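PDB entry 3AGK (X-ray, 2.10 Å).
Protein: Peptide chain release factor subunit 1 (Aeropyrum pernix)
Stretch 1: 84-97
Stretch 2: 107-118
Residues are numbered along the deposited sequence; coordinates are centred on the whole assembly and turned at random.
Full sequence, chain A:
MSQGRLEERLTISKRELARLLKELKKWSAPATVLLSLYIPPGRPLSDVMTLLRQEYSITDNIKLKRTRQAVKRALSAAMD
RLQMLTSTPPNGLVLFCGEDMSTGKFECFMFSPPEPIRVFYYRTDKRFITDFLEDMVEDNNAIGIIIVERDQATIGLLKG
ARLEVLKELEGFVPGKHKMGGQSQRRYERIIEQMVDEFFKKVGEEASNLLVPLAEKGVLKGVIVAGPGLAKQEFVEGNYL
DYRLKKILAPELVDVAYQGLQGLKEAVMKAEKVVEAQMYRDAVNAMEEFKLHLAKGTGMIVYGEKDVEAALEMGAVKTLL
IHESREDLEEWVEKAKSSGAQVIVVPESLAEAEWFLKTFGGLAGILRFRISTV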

# COMPACT_ATOMS: atom_id res chain seq x y z
N MET A 84 -1.00 -23.17 25.67
CA MET A 84 -0.96 -24.34 24.77
C MET A 84 0.45 -24.63 24.29
O MET A 84 0.71 -25.68 23.73
CB MET A 84 -1.81 -24.10 23.53
CG MET A 84 -3.24 -24.57 23.63
SD MET A 84 -4.17 -24.01 22.19
CE MET A 84 -5.84 -24.28 22.78
N LEU A 85 1.35 -23.67 24.49
CA LEU A 85 2.69 -23.78 23.93
C LEU A 85 3.71 -23.91 25.04
O LEU A 85 3.43 -23.60 26.20
CB LEU A 85 3.01 -22.55 23.09
CG LEU A 85 1.89 -21.93 22.27
CD1 LEU A 85 2.36 -20.65 21.63
CD2 LEU A 85 1.35 -22.91 21.21
N THR A 86 4.90 -24.35 24.67
CA THR A 86 5.99 -24.42 25.63
C THR A 86 6.93 -23.24 25.44
O THR A 86 7.36 -22.62 26.42
CB THR A 86 6.75 -25.74 25.51
OG1 THR A 86 6.75 -26.15 24.15
CG2 THR A 86 6.06 -26.80 26.35
N SER A 87 7.23 -22.91 24.19
CA SER A 87 8.09 -21.77 23.90
C SER A 87 7.68 -21.16 22.58
O SER A 87 7.08 -21.83 21.74
CB SER A 87 9.54 -22.21 23.81
OG SER A 87 9.79 -22.84 22.57
N THR A 88 8.00 -19.88 22.40
CA THR A 88 7.67 -19.18 21.17
C THR A 88 8.36 -19.87 19.99
O THR A 88 9.48 -20.37 20.14
CB THR A 88 8.06 -17.69 21.25
OG1 THR A 88 9.23 -17.46 20.45
CG2 THR A 88 8.35 -17.27 22.70
N PRO A 89 7.69 -19.94 18.82
CA PRO A 89 8.34 -20.48 17.62
C PRO A 89 9.56 -19.65 17.26
O PRO A 89 9.83 -18.62 17.89
CB PRO A 89 7.27 -20.32 16.53
CG PRO A 89 6.00 -20.19 17.25
CD PRO A 89 6.30 -19.54 18.56
N PRO A 90 10.30 -20.09 16.24
CA PRO A 90 11.57 -19.42 15.91
C PRO A 90 11.36 -18.04 15.31
O PRO A 90 12.26 -17.20 15.41
CB PRO A 90 12.19 -20.36 14.86
CG PRO A 90 11.42 -21.67 15.00
CD PRO A 90 10.05 -21.26 15.39
N ASN A 91 10.20 -17.81 14.69
CA ASN A 91 9.91 -16.51 14.11
C ASN A 91 9.00 -15.68 15.00
O ASN A 91 8.52 -14.62 14.59
CB ASN A 91 9.26 -16.66 12.74
CG ASN A 91 10.26 -16.95 11.65
OD1 ASN A 91 11.46 -17.01 11.89
ND2 ASN A 91 9.76 -17.14 10.43
N GLY A 92 8.76 -16.18 16.22
CA GLY A 92 7.85 -15.52 17.15
C GLY A 92 6.40 -15.91 16.95
O GLY A 92 6.07 -16.80 16.16
N LEU A 93 5.52 -15.22 17.69
CA LEU A 93 4.08 -15.43 17.64
C LEU A 93 3.37 -14.11 17.43
O LEU A 93 3.86 -13.07 17.87
CB LEU A 93 3.59 -15.98 18.97
CG LEU A 93 3.52 -17.46 19.30
CD1 LEU A 93 3.04 -17.58 20.73
CD2 LEU A 93 2.56 -18.15 18.34
N VAL A 94 2.21 -14.14 16.78
CA VAL A 94 1.31 -12.99 16.83
C VAL A 94 -0.13 -13.44 17.07
O VAL A 94 -0.59 -14.44 16.50
CB VAL A 94 1.41 -12.05 15.59
CG1 VAL A 94 2.75 -12.22 14.87
CG2 VAL A 94 0.27 -12.29 14.66
N LEU A 95 -0.83 -12.71 17.94
CA LEU A 95 -2.23 -12.99 18.25
C LEU A 95 -3.12 -11.79 18.01
O LEU A 95 -2.76 -10.68 18.37
CB LEU A 95 -2.39 -13.43 19.71
CG LEU A 95 -1.98 -14.86 20.07
CD1 LEU A 95 -0.47 -14.96 20.28
CD2 LEU A 95 -2.73 -15.36 21.31
N PHE A 96 -4.30 -12.01 17.42
CA PHE A 96 -5.36 -11.00 17.40
C PHE A 96 -6.64 -11.64 17.95
O PHE A 96 -7.03 -12.72 17.53
CB PHE A 96 -5.60 -10.49 15.98
CG PHE A 96 -4.36 -9.91 15.32
CD1 PHE A 96 -3.59 -10.68 14.46
CD2 PHE A 96 -3.99 -8.59 15.54
CE1 PHE A 96 -2.46 -10.14 13.85
CE2 PHE A 96 -2.87 -8.05 14.93
CZ PHE A 96 -2.10 -8.83 14.08
N CYS A 97 -7.28 -11.00 18.93
CA CYS A 97 -8.50 -11.56 19.52
C CYS A 97 -9.52 -10.46 19.77
O CYS A 97 -9.16 -9.32 20.03
CB CYS A 97 -8.21 -12.30 20.85
SG CYS A 97 -6.91 -13.56 20.79
N GLU A 107 -13.15 -14.41 17.83
CA GLU A 107 -12.06 -15.25 17.36
C GLU A 107 -10.69 -14.87 17.92
O GLU A 107 -10.45 -13.72 18.27
CB GLU A 107 -12.00 -15.22 15.84
CG GLU A 107 -12.66 -16.40 15.17
CD GLU A 107 -11.78 -17.01 14.11
OE1 GLU A 107 -10.57 -17.16 14.37
OE2 GLU A 107 -12.31 -17.32 13.02
N CYS A 108 -9.80 -15.85 17.97
CA CYS A 108 -8.43 -15.62 18.40
C CYS A 108 -7.44 -16.12 17.35
O CYS A 108 -7.12 -17.30 17.33
CB CYS A 108 -8.17 -16.34 19.72
SG CYS A 108 -6.87 -15.60 20.74
N PHE A 109 -6.97 -15.23 16.48
CA PHE A 109 -6.00 -15.63 15.46
C PHE A 109 -4.64 -15.82 16.10
O PHE A 109 -4.22 -15.00 16.91
CB PHE A 109 -5.92 -14.59 14.33
CG PHE A 109 -7.26 -14.26 13.71
CD1 PHE A 109 -8.10 -13.34 14.32
CD2 PHE A 109 -7.67 -14.86 12.54
CE1 PHE A 109 -9.34 -13.03 13.76
CE2 PHE A 109 -8.90 -14.56 11.97
CZ PHE A 109 -9.74 -13.64 12.59
N MET A 110 -3.96 -16.92 15.79
CA MET A 110 -2.62 -17.12 16.30
C MET A 110 -1.73 -17.75 15.25
O MET A 110 -2.11 -18.73 14.64
CB MET A 110 -2.61 -17.98 17.57
CG MET A 110 -1.21 -18.02 18.19
SD MET A 110 -1.02 -19.00 19.68
CE MET A 110 -1.70 -20.57 19.19
N PHE A 111 -0.54 -17.20 15.04
CA PHE A 111 0.38 -17.80 14.08
C PHE A 111 1.82 -17.36 14.26
O PHE A 111 2.13 -16.46 15.07
CB PHE A 111 -0.06 -17.51 12.65
CG PHE A 111 -0.13 -16.04 12.33
CD1 PHE A 111 0.93 -15.41 11.70
CD2 PHE A 111 -1.24 -15.30 12.68
CE1 PHE A 111 0.89 -14.07 11.41
CE2 PHE A 111 -1.30 -13.94 12.39
CZ PHE A 111 -0.23 -13.32 11.75
N SER A 112 2.71 -18.01 13.51
CA SER A 112 4.07 -17.53 13.40
C SER A 112 4.25 -16.92 12.01
O SER A 112 3.80 -17.48 11.03
CB SER A 112 5.08 -18.64 13.70
OG SER A 112 6.41 -18.14 13.71
N PRO A 113 4.87 -15.74 11.93
CA PRO A 113 5.00 -15.04 10.64
C PRO A 113 6.18 -15.56 9.81
O PRO A 113 7.10 -16.15 10.37
CB PRO A 113 5.25 -13.59 11.07
CG PRO A 113 5.95 -13.72 12.39
CD PRO A 113 5.38 -14.94 13.06
N PRO A 114 6.16 -15.32 8.48
CA PRO A 114 7.24 -15.82 7.62
C PRO A 114 8.56 -15.18 8.01
O PRO A 114 9.64 -15.74 7.81
CB PRO A 114 6.83 -15.34 6.21
CG PRO A 114 5.45 -14.79 6.33
CD PRO A 114 5.23 -14.43 7.76
N GLU A 115 8.44 -13.99 8.59
CA GLU A 115 9.55 -13.15 9.00
C GLU A 115 9.64 -13.11 10.53
O GLU A 115 8.62 -13.05 11.21
CB GLU A 115 9.29 -11.73 8.50
CG GLU A 115 8.06 -11.04 9.14
CD GLU A 115 6.84 -11.00 8.23
OE1 GLU A 115 6.71 -11.87 7.35
OE2 GLU A 115 5.99 -10.09 8.37
N PRO A 116 10.86 -13.13 11.08
CA PRO A 116 11.00 -13.06 12.53
C PRO A 116 10.66 -11.66 13.04
O PRO A 116 11.20 -10.67 12.54
CB PRO A 116 12.50 -13.33 12.77
CG PRO A 116 13.05 -13.76 11.44
CD PRO A 116 12.16 -13.18 10.39
N ILE A 117 9.75 -11.57 14.00
CA ILE A 117 9.48 -10.29 14.63
C ILE A 117 10.55 -10.06 15.69
O ILE A 117 11.14 -11.02 16.19
CB ILE A 117 8.07 -10.26 15.23
CG1 ILE A 117 7.64 -11.67 15.63
CG2 ILE A 117 7.08 -9.75 14.22
CD1 ILE A 117 6.18 -11.76 15.99
N ARG A 118 10.83 -8.80 16.02
CA ARG A 118 11.88 -8.49 16.98
C ARG A 118 11.39 -7.61 18.12
O ARG A 118 11.95 -7.64 19.21
CB ARG A 118 13.10 -7.87 16.30
CG ARG A 118 14.32 -8.80 16.25
CD ARG A 118 13.90 -10.19 15.79
NE ARG A 118 14.96 -11.20 15.90
CZ ARG A 118 15.79 -11.53 14.91
NH1 ARG A 118 15.70 -10.92 13.74
NH2 ARG A 118 16.71 -12.46 15.10

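Residues 93-97 and 107-111 run as neighbouring antiparallel strands, their axes 171° apart and 4.5 Å from each other at closest approach. Four backbone hydrogen bonds join them in two reciprocal pairs. Val94 N donates to Phe111 O (2.9 Å) and Phe111 N to Val94 O (3.1 Å); two residues along, Phe96 N donates to Phe109 O (3.0 Å) and Phe109 N to Phe96 O (2.7 Å). Leu95 with Met110 and Cys97 with Cys108 form the intervening non-hydrogen-bonded pairs, where the backbones draw closer and CA-H groups point at carbonyls, as in the short contact from Leu95 CA to Phe109 O (3.1 Å).

The alternation of the strands sorts the side chains onto two faces. One carries Leu95, Cys97, Cys108 and Met110. Here Cys97 CA and Cys108 CA lie 4.2 Å apart, and a disulfide joins Cys97 SG to Cys108 SG (2.0 Å) with a chi3 of 39°, a covalent cross-link added to the hydrogen-bonded ladder. Leu95 lies beside it, its CD2 4.2 Å from Cys108 SG. Met110 reaches out with chi1 and chi2 both t, and its length lets it touch several leucines: Met110 CG sits 3.8 Å from Leu95 CG and also 3.8 Å from Leu93 CD2, while Met110 SD, further out, lies 4.2 Å from Leu85 CD1. The thioether chain thus fills the space among three branched side chains.

On the other face, Val94 and Phe111 make the closest carbon-to-carbon approach between side chains. The ring of Phe111, with chi1 in p, swings back toward the first stretch and offers one face to the methyl Val94 CG2, which lies just 3.1 Å from Phe111 CZ, tighter than normal van der Waals contact; Val94 chi1, at -22°, is off a rotamer well. Phe96 turns the edge of its own ring to Phe111, Phe96 CE1 being 4.2 Å from Phe111 CE2. The Phe109 ring turns an edge to the backbone, its CD1 3.4 Å from Phe96 O and 4.1 Å from Phe96 CB. Val94 CG1 also packs 3.6 Å from Ile117 CD1 and 4.2 Å from Pro113 CD.

Beyond the strands, the type I turn from Pro89 to Gly92, closed by a hydrogen bond from Gly92 N to Pro89 O (3.1 Å), meets the loop that follows Phe111. Asn91 points into this loop and is extensively covered by it. Its amide ND2 donates to Pro113 O (2.8 Å), while Ile117 N gives a weak hydrogen bond to Asn91 O (3.3 Å). Ser112 OG donates to Gly92 O (2.8 Å) and also lies 3.4 Å from Asn91 CB, tucking the hydroxyl against the turn. The bare CA of Gly92 makes the hollow that receives Ile117: Gly92 CA is 4.1 Å from Ile117 CG1, and an ideal CB on Gly92 would sit 2.7 Å from that same Ile117 CG1, a clash. The backbone angles of Gly92 independently call for glycine. Between them the two stretches bury 913 Å², both sides summed.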